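Side-chain contact in intron-associated endonuclease 1 (Enterobacteria phage T4, PDB 1MK0), which is a GIY-YIG homing endonuclease that cleaves DNA, probably opening intronless alleles so that the intron that encodes it can be copied in: residues 62-65 with 70-73. The protein carries 1 engineered substitution. Numbering follows the deposited sequence.
Sequences EEIP and LIIE
Beside the packing of I64 on I71, E62 OE2 is held by two groups of helix 68-81: a salt bridge from R74 NH2 and a hydrogen bond from W78 NE1, donors about one helical turn apart. Beyond E62, the direct contact with residues 70-73 is apolar. I64 CG1 lies between its backbone N and carbonyl carbon (chi1 58°), and the extended end (chi2 -179°) carries CD1 across to I71, which is bent at its tip (chi2 -68°). The two side chains lie at a slant to each other, and their CD1 methyls meet at 4.0 Å. The same methyl of I71 also comes within 4.0 Å of I64 CG1, so it rests against the CG1-CD1 arm of I64. I71 also meets the backbone: P65 O lies 3.6 Å from I71 CD1 and equally close to I71 CG1, a van der Waals approach of hydrocarbon to a carbonyl oxygen. At the more exposed margin the proline ring meets L70, P65 CD standing 4.3 Å from L70 CD1. Deeper in, I5 of strand 4-10 touches both I64 and I71, and Y66 and F96 add to the surroundings of I71. S3 OG is hydrogen-bonded to I64 O. The contact joins the first turns of helix 68-81 to I64 and P65 near the end of strand 56-63, an outer strand of the sheet, across a strand-to-helix connection within the GIY-YIG domain. Between the two segments the chemistry is non-directional and dispersive, partly open at P65 and L70, while the charged and hydrogen-bonded link of E62 to the same helix lies beside it.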
ATOM      1  N   GLU A  62     -10.066   4.703   2.657  1.00 11.59           N
ATOM      2  CA  GLU A  62     -10.826   5.148   3.822  1.00 13.90           C
ATOM      3  C   GLU A  62     -10.023   6.099   4.689  1.00 13.03           C
ATOM      4  O   GLU A  62      -8.940   5.740   5.148  1.00 15.16           O
ATOM      5  CB  GLU A  62     -11.183   3.955   4.706  1.00 16.37           C
ATOM      6  CG  GLU A  62     -12.527   3.341   4.500  1.00 22.96           C
ATOM      7  CD  GLU A  62     -12.678   2.093   5.337  1.00 19.49           C
ATOM      8  OE1 GLU A  62     -12.377   2.145   6.551  1.00 22.61           O
ATOM      9  OE2 GLU A  62     -13.089   1.061   4.782  1.00 22.88           O
ATOM     10  N   GLU A  63     -10.547   7.298   4.932  1.00 12.49           N
ATOM     11  CA  GLU A  63      -9.859   8.227   5.818  1.00 11.52           C
ATOM     12  C   GLU A  63     -10.423   7.929   7.201  1.00 11.20           C
ATOM     13  O   GLU A  63     -11.615   8.120   7.443  1.00 12.02           O
ATOM     14  CB  GLU A  63     -10.138   9.692   5.455  1.00 12.81           C
ATOM     15  CG  GLU A  63      -9.441  10.663   6.411  1.00 14.20           C
ATOM     16  CD  GLU A  63      -9.666  12.130   6.083  1.00 14.91           C
ATOM     17  OE1 GLU A  63      -9.221  12.985   6.881  1.00 15.38           O
ATOM     18  OE2 GLU A  63     -10.278  12.435   5.039  1.00 16.78           O
ATOM     19  N   ILE A  64      -9.570   7.434   8.091  1.00  9.56           N
ATOM     20  CA  ILE A  64      -9.970   7.096   9.451  1.00  9.90           C
ATOM     21  C   ILE A  64      -8.793   7.367  10.377  1.00  9.18           C
ATOM     22  O   ILE A  64      -7.655   7.469   9.922  1.00  7.88           O
ATOM     23  CB  ILE A  64     -10.375   5.600   9.581  1.00 10.64           C
ATOM     24  CG1 ILE A  64      -9.219   4.694   9.147  1.00 12.31           C
ATOM     25  CG2 ILE A  64     -11.626   5.327   8.762  1.00 13.07           C
ATOM     26  CD1 ILE A  64      -9.539   3.215   9.230  1.00 10.15           C
ATOM     27  N   PRO A  65      -9.051   7.495  11.688  1.00  9.00           N
ATOM     28  CA  PRO A  65      -7.983   7.756  12.660  1.00  9.79           C
ATOM     29  C   PRO A  65      -6.927   6.659  12.645  1.00  9.37           C
ATOM     30  O   PRO A  65      -7.245   5.476  12.493  1.00  9.90           O
ATOM     31  CB  PRO A  65      -8.732   7.807  13.989  1.00 10.72           C
ATOM     32  CG  PRO A  65     -10.071   8.347  13.592  1.00 11.31           C
ATOM     33  CD  PRO A  65     -10.372   7.558  12.336  1.00  9.94           C
ATOM     34  N   LEU A  70      -8.524  -0.008  15.007  1.00 14.18           N
ATOM     35  CA  LEU A  70      -9.268   0.338  13.798  1.00 11.92           C
ATOM     36  C   LEU A  70      -8.495   0.055  12.519  1.00  9.88           C
ATOM     37  O   LEU A  70      -9.020  -0.556  11.591  1.00  9.63           O
ATOM     38  CB  LEU A  70      -9.642   1.823  13.797  1.00 13.52           C
ATOM     39  CG  LEU A  70     -10.533   2.402  14.894  1.00 15.89           C
ATOM     40  CD1 LEU A  70     -10.769   3.877  14.592  1.00 17.37           C
ATOM     41  CD2 LEU A  70     -11.855   1.653  14.960  1.00 16.03           C
ATOM     42  N   ILE A  71      -7.249   0.509  12.477  1.00 10.37           N
ATOM     43  CA  ILE A  71      -6.412   0.355  11.294  1.00 10.35           C
ATOM     44  C   ILE A  71      -6.177  -1.081  10.848  1.00 10.79           C
ATOM     45  O   ILE A  71      -6.351  -1.401   9.672  1.00 12.01           O
ATOM     46  CB  ILE A  71      -5.052   1.057  11.499  1.00 10.16           C
ATOM     47  CG1 ILE A  71      -5.262   2.575  11.540  1.00 10.88           C
ATOM     48  CG2 ILE A  71      -4.084   0.680  10.386  1.00 10.92           C
ATOM     49  CD1 ILE A  71      -5.689   3.189  10.205  1.00 10.91           C
ATOM     50  N   ILE A  72      -5.783  -1.947  11.773  1.00 10.76           N
ATOM     51  CA  ILE A  72      -5.529  -3.334  11.408  1.00 11.11           C
ATOM     52  C   ILE A  72      -6.778  -4.012  10.848  1.00 10.09           C
ATOM     53  O   ILE A  72      -6.721  -4.673   9.808  1.00  9.83           O
ATOM     54  CB  ILE A  72      -4.982  -4.133  12.613  1.00 12.48           C
ATOM     55  CG1 ILE A  72      -3.590  -3.604  12.985  1.00 14.19           C
ATOM     56  CG2 ILE A  72      -4.911  -5.613  12.276  1.00 12.87           C
ATOM     57  CD1 ILE A  72      -2.959  -4.290  14.175  1.00 18.22           C
ATOM     58  N   GLU A  73      -7.912  -3.831  11.513  1.00 11.38           N
ATOM     59  CA  GLU A  73      -9.147  -4.449  11.044  1.00 11.99           C
ATOM     60  C   GLU A  73      -9.553  -3.954   9.661  1.00 11.05           C
ATOM     61  O   GLU A  73      -9.899  -4.749   8.787  1.00 11.90           O
ATOM     62  CB  GLU A  73     -10.288  -4.189  12.024  1.00 12.62           C
ATOM     63  CG  GLU A  73     -11.579  -4.886  11.618  1.00 16.95           C
ATOM     64  CD  GLU A  73     -12.695  -4.700  12.624  1.00 18.74           C
ATOM     65  OE1 GLU A  73     -12.440  -4.860  13.836  1.00 19.20           O
ATOM     66  OE2 GLU A  73     -13.831  -4.406  12.198  1.00 19.26           O
TER